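Ferripyochelin binding protein (Salmonella enterica subsp. enterica serovar Typhimurium, PDB 3R3R) binds zinc on a left-handed beta-helix of the gamma-class carbonic anhydrase family, and may be a carbonic anhydrase-like enzyme. Local coordinates at residues H70-S75 against V115-I120; S141-L146 against V150-P155. All coordinates share one frame; numbering follows the deposited sequence.

Overall arrangement
Both contacts belong to one left-handed beta-helix but serve different parts of it. Contact 1 joins the loop that follows a zinc-binding strand, 70-75, to the turn 115-120 two coils further on; its centre lies about 13 Å from that of the chain. His70 binds the zinc directly, and Asp117 holds His99, the other histidine ligand from this chain. Contact 2 is the hairpin 141-146 with 150-155, where the coiling ends and helix 158-182 follows; its centre lies about 19 Å from that of the chain. The centres of the two contacts are 22 Å apart and their nearest atoms about 7 Å, so they do not touch, and contact 2 lies away from the metal site.

Contact 1 of 2, residues H70-S75 against V115-I120; sequences HVTHKS and VLDGAI. With ZN (zinc ion), chain B.
Thr72 and Asp117 each turn the first atom beyond CB to lie opposite their own carbonyl carbon, at chi1 -69° and -50°, and these choices bring hydroxyl and carboxylate together although the two CA atoms stay 7.5 Å apart. The side chains cross at about a right angle. Thr72 OG1 donates to Asp117 OD2 at 2.6 Å, a short bond that enters from above the carboxylate plane, 57° out of it. Asp117 is deposited in two conformers, and the bond holds for one of them, so the short length should be read with caution.

The same OD2 accepts a hydrogen bond from His99 ND1, while OD1 makes a weak one with Gln135. Asp117 is therefore a second-shell residue: it can fix the rotation of the His99 ring, whose NE2 binds the zinc ion, and would be expected to polarise it. Threonine suits its place because its hydroxyl steadies the carboxylate while its side chain also packs on His99.

In 70-75, His70 reaches the zinc ion through ND1 at 2.1 Å. The oxygens of three waters lie 2.0 to 2.3 Å from the zinc ion, so with His99 it has five ligands here. His70 NE2 bonds to Asp51, so both metal-binding imidazoles are backed by an aspartate.

Asp117 stands at the second position of a type II turn from Leu116 to Ala119, closed by Ala119 N to Leu116 O at 3.1 Å. Gly118 takes the third position, where the positive phi of this turn is easily adopted by a residue lacking a side chain.

In the parallel sheet, strand 97-99 lies between strands 68-70 and 114-115, so the Thr72-Asp117 bond spans the end of the His99 strand. Beyond it, Val115 and Ala119 pack on Val133 of strand 132-133.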
# COMPACT_ATOMS: atom_id res chain seq x y z
N HIS A 70 4.65 -6.86 2.27
CA HIS A 70 5.14 -7.68 3.37
C HIS A 70 5.96 -6.80 4.34
O HIS A 70 6.00 -5.58 4.21
CB HIS A 70 5.91 -8.90 2.84
CG HIS A 70 6.14 -9.97 3.87
ND1 HIS A 70 7.36 -10.58 4.07
CD2 HIS A 70 5.29 -10.52 4.78
CE1 HIS A 70 7.26 -11.47 5.04
NE2 HIS A 70 6.01 -11.46 5.49
N VAL A 71 6.57 -7.46 5.32
CA VAL A 71 7.08 -6.82 6.53
C VAL A 71 8.27 -7.63 7.05
O VAL A 71 8.44 -8.80 6.67
CB VAL A 71 5.99 -6.80 7.62
CG1 VAL A 71 4.89 -5.79 7.27
CG2 VAL A 71 5.39 -8.21 7.86
N THR A 72 9.09 -7.03 7.91
CA THR A 72 10.21 -7.73 8.52
C THR A 72 9.88 -8.10 9.97
O THR A 72 9.29 -7.32 10.73
CB THR A 72 11.51 -6.87 8.43
OG1 THR A 72 11.90 -6.81 7.05
CG2 THR A 72 12.67 -7.49 9.21
N HIS A 73 10.27 -9.32 10.33
CA HIS A 73 10.01 -9.89 11.65
C HIS A 73 10.76 -9.18 12.76
O HIS A 73 11.73 -8.44 12.53
CB HIS A 73 10.36 -11.38 11.62
CG HIS A 73 11.82 -11.67 11.69
ND1 HIS A 73 12.68 -11.46 10.63
CD2 HIS A 73 12.59 -12.19 12.69
CE1 HIS A 73 13.90 -11.82 10.97
NE2 HIS A 73 13.87 -12.25 12.22
N LYS A 74 10.32 -9.47 13.98
CA LYS A 74 10.87 -8.88 15.19
C LYS A 74 11.96 -9.79 15.72
O LYS A 74 11.76 -11.01 15.82
CB LYS A 74 9.75 -8.72 16.21
CG LYS A 74 8.66 -7.78 15.74
CD LYS A 74 7.40 -7.97 16.57
CE LYS A 74 6.27 -7.10 16.04
NZ LYS A 74 4.97 -7.36 16.72
N SER A 75 13.10 -9.22 16.08
CA SER A 75 14.21 -10.02 16.58
C SER A 75 15.09 -9.15 17.48
O SER A 75 14.85 -7.95 17.62
CB SER A 75 15.04 -10.55 15.41
OG SER A 75 15.74 -9.49 14.79
N VAL A 115 9.68 -0.44 -2.66
CA VAL A 115 9.97 0.43 -1.51
C VAL A 115 10.36 -0.47 -0.35
O VAL A 115 9.59 -1.36 0.02
CB VAL A 115 8.75 1.31 -1.12
CG1 VAL A 115 9.14 2.26 0.02
CG2 VAL A 115 8.22 2.09 -2.34
N LEU A 116 11.56 -0.25 0.20
CA LEU A 116 12.14 -1.21 1.15
C LEU A 116 12.06 -0.79 2.62
O LEU A 116 11.57 0.28 2.97
CB LEU A 116 13.59 -1.50 0.74
CG LEU A 116 13.75 -2.09 -0.67
CD1 LEU A 116 15.25 -2.22 -0.98
CD2 LEU A 116 13.03 -3.44 -0.80
N ASP A 117 12.55 -1.67 3.48
CA ASP A 117 12.28 -1.51 4.90
C ASP A 117 12.85 -0.25 5.50
O ASP A 117 13.98 0.16 5.22
CB ASP A 117 12.78 -2.72 5.68
CG ASP A 117 12.30 -4.00 5.07
OD1 ASP A 117 12.82 -4.32 4.00
OD2 ASP A 117 11.39 -4.64 5.63
N GLY A 118 12.03 0.37 6.36
CA GLY A 118 12.45 1.57 7.05
C GLY A 118 12.40 2.82 6.20
O GLY A 118 12.65 3.91 6.69
N ALA A 119 12.10 2.69 4.91
CA ALA A 119 11.92 3.90 4.11
C ALA A 119 10.72 4.68 4.66
O ALA A 119 9.77 4.09 5.19
CB ALA A 119 11.70 3.56 2.63
N ILE A 120 10.79 6.00 4.55
CA ILE A 120 9.73 6.88 5.02
C ILE A 120 9.39 7.83 3.89
O ILE A 120 10.22 8.63 3.49
CB ILE A 120 10.16 7.68 6.25
CG1 ILE A 120 10.49 6.73 7.41
CG2 ILE A 120 9.07 8.65 6.65
CD1 ILE A 120 11.17 7.40 8.58
ZN ZN B . 9.25 -10.27 3.15
O HOH W 1 10.36 -10.25 5.17
O HOH W 2 10.16 -11.98 3.60
O HOH W 3 11.47 -10.01 2.53

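Contact 2 of 2, residues S141-L146 against V150-P155; sequences SGYLYL and VKQIRP
Gln152 lies against two tyrosines of the facing strand, and its amide, flat enough to stack on a ring, lies on Tyr143 with the planes only 9° apart. Its CD sits 3.4 Å from Tyr143 CD2. The side chain gets there by running fully extended, with CG opposite the backbone N at chi1 -170°. Tyr145, in one of its two deposited conformers, runs beside it in the same direction, its CE1 3.4 Å from Gln152 CG, but its ring is tilted 57° from the amide. The Tyr145 hydroxyl is held by the carbonyl of Glu140. Pro155 adds its CG against Tyr143 CE2, a rigid ring well suited to packing on an aromatic one.

A second group centres on Leu144. Its CD2 lies over one face of the Arg154 guanidinium, offset toward the rim and 3.8 Å from NH2. Ile153 brings CB close to the same methyl and, in one of the two conformers of Leu146, meets that leucine at about a right angle. Leucine and isoleucine suit this side because their branched apolar ends pack together.

Backbone bonds hold the strands antiparallel. Leu146 and Lys151 exchange two. Further along, Ile153 N donates to Leu144 O at 2.8 Å and Leu144 N to Arg154 O at 2.9 Å, so that Ile153 and Arg154 stand opposite one residue. This classic beta bulge shifts the register between Tyr145-Gln152 and Tyr143-Pro155.

Besides the backbone bonds and apolar pairs, two flat polar groups thus meet an aromatic ring and a leucine. The faces of a guanidinium bond poorly to water, so one can lie against Leu144 while its N-H groups are used in the plane: Arg154 NH1 donates to Pro155 O and forms a salt bridge with Glu160, tying the sheet's last strand to helix 158-182.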
# COMPACT_ATOMS: atom_id res chain seq x y z
N SER A 141 8.47 15.59 1.45
CA SER A 141 7.15 15.96 0.97
C SER A 141 7.19 16.96 -0.20
O SER A 141 7.99 17.90 -0.18
CB SER A 141 6.35 16.56 2.13
OG SER A 141 5.08 16.97 1.68
N GLY A 142 6.34 16.75 -1.20
CA GLY A 142 6.13 17.74 -2.25
C GLY A 142 7.00 17.63 -3.48
O GLY A 142 7.04 18.55 -4.28
N TYR A 143 7.66 16.48 -3.64
CA TYR A 143 8.59 16.25 -4.74
C TYR A 143 8.27 14.99 -5.54
O TYR A 143 7.57 14.08 -5.06
CB TYR A 143 10.03 16.13 -4.23
CG TYR A 143 10.60 17.43 -3.73
CD1 TYR A 143 10.29 17.90 -2.46
CD2 TYR A 143 11.41 18.22 -4.53
CE1 TYR A 143 10.79 19.11 -2.00
CE2 TYR A 143 11.92 19.42 -4.08
CZ TYR A 143 11.61 19.86 -2.82
OH TYR A 143 12.13 21.06 -2.39
N LEU A 144 8.78 14.99 -6.77
CA LEU A 144 8.84 13.83 -7.64
C LEU A 144 10.17 13.12 -7.45
O LEU A 144 11.23 13.76 -7.48
CB LEU A 144 8.73 14.28 -9.09
CG LEU A 144 8.99 13.20 -10.14
CD1 LEU A 144 7.91 12.13 -10.08
CD2 LEU A 144 9.06 13.80 -11.54
N TYR A 145 10.10 11.80 -7.26
CA TYR A 145 11.28 10.96 -7.17
C TYR A 145 11.19 9.90 -8.23
O TYR A 145 10.12 9.35 -8.48
CB TYR A 145 11.33 10.27 -5.80
CG TYR A 145 11.39 11.28 -4.69
CD1 TYR A 145 12.61 11.73 -4.21
CD2 TYR A 145 10.22 11.84 -4.18
CE1 TYR A 145 12.67 12.68 -3.22
CE2 TYR A 145 10.27 12.79 -3.19
CZ TYR A 145 11.51 13.21 -2.71
OH TYR A 145 11.58 14.17 -1.73
N LEU A 146 12.32 9.63 -8.88
CA LEU A 146 12.32 8.48 -9.79
C LEU A 146 13.72 7.95 -9.99
O LEU A 146 14.71 8.57 -9.69
CB LEU A 146 11.67 8.87 -11.11
CG LEU A 146 12.48 9.86 -11.94
CD1 LEU A 146 13.41 9.13 -12.89
CD2 LEU A 146 11.56 10.82 -12.72
N VAL A 150 16.03 5.85 -6.26
CA VAL A 150 15.41 7.12 -6.63
C VAL A 150 16.32 8.32 -6.41
O VAL A 150 17.12 8.34 -5.48
CB VAL A 150 14.09 7.40 -5.87
CG1 VAL A 150 12.99 6.45 -6.32
CG2 VAL A 150 14.30 7.36 -4.33
N LYS A 151 16.11 9.32 -7.24
CA LYS A 151 16.69 10.65 -7.07
C LYS A 151 15.52 11.62 -6.94
O LYS A 151 14.50 11.42 -7.53
CB LYS A 151 17.51 11.05 -8.29
CG LYS A 151 18.68 10.14 -8.58
CD LYS A 151 19.58 10.08 -7.39
CE LYS A 151 20.97 9.49 -7.74
NZ LYS A 151 21.06 8.00 -7.72
N GLN A 152 15.71 12.68 -6.17
CA GLN A 152 14.73 13.75 -6.09
C GLN A 152 14.86 14.59 -7.35
O GLN A 152 15.92 15.18 -7.58
CB GLN A 152 14.99 14.62 -4.86
CG GLN A 152 13.87 15.60 -4.59
CD GLN A 152 14.18 16.55 -3.45
OE1 GLN A 152 13.73 16.37 -2.32
NE2 GLN A 152 14.97 17.56 -3.75
N ILE A 153 13.82 14.65 -8.16
CA ILE A 153 13.90 15.28 -9.48
C ILE A 153 13.56 16.77 -9.40
O ILE A 153 14.33 17.61 -9.88
CB ILE A 153 12.96 14.58 -10.50
CG1 ILE A 153 13.24 13.07 -10.53
CG2 ILE A 153 13.10 15.18 -11.89
CD1 ILE A 153 14.64 12.74 -10.92
N ARG A 154 12.43 17.09 -8.78
CA ARG A 154 11.91 18.45 -8.78
C ARG A 154 10.66 18.50 -7.92
O ARG A 154 10.07 17.47 -7.64
CB ARG A 154 11.54 18.87 -10.20
CG ARG A 154 10.49 17.97 -10.84
CD ARG A 154 9.95 18.61 -12.10
NE ARG A 154 9.09 17.71 -12.85
CZ ARG A 154 7.82 17.41 -12.54
NH1 ARG A 154 7.27 17.94 -11.46
NH2 ARG A 154 7.12 16.58 -13.30
N PRO A 155 10.25 19.71 -7.50
CA PRO A 155 8.96 19.80 -6.80
C PRO A 155 7.83 19.39 -7.72
O PRO A 155 7.91 19.56 -8.94
CB PRO A 155 8.84 21.30 -6.48
CG PRO A 155 10.26 21.77 -6.45
CD PRO A 155 10.95 21.00 -7.55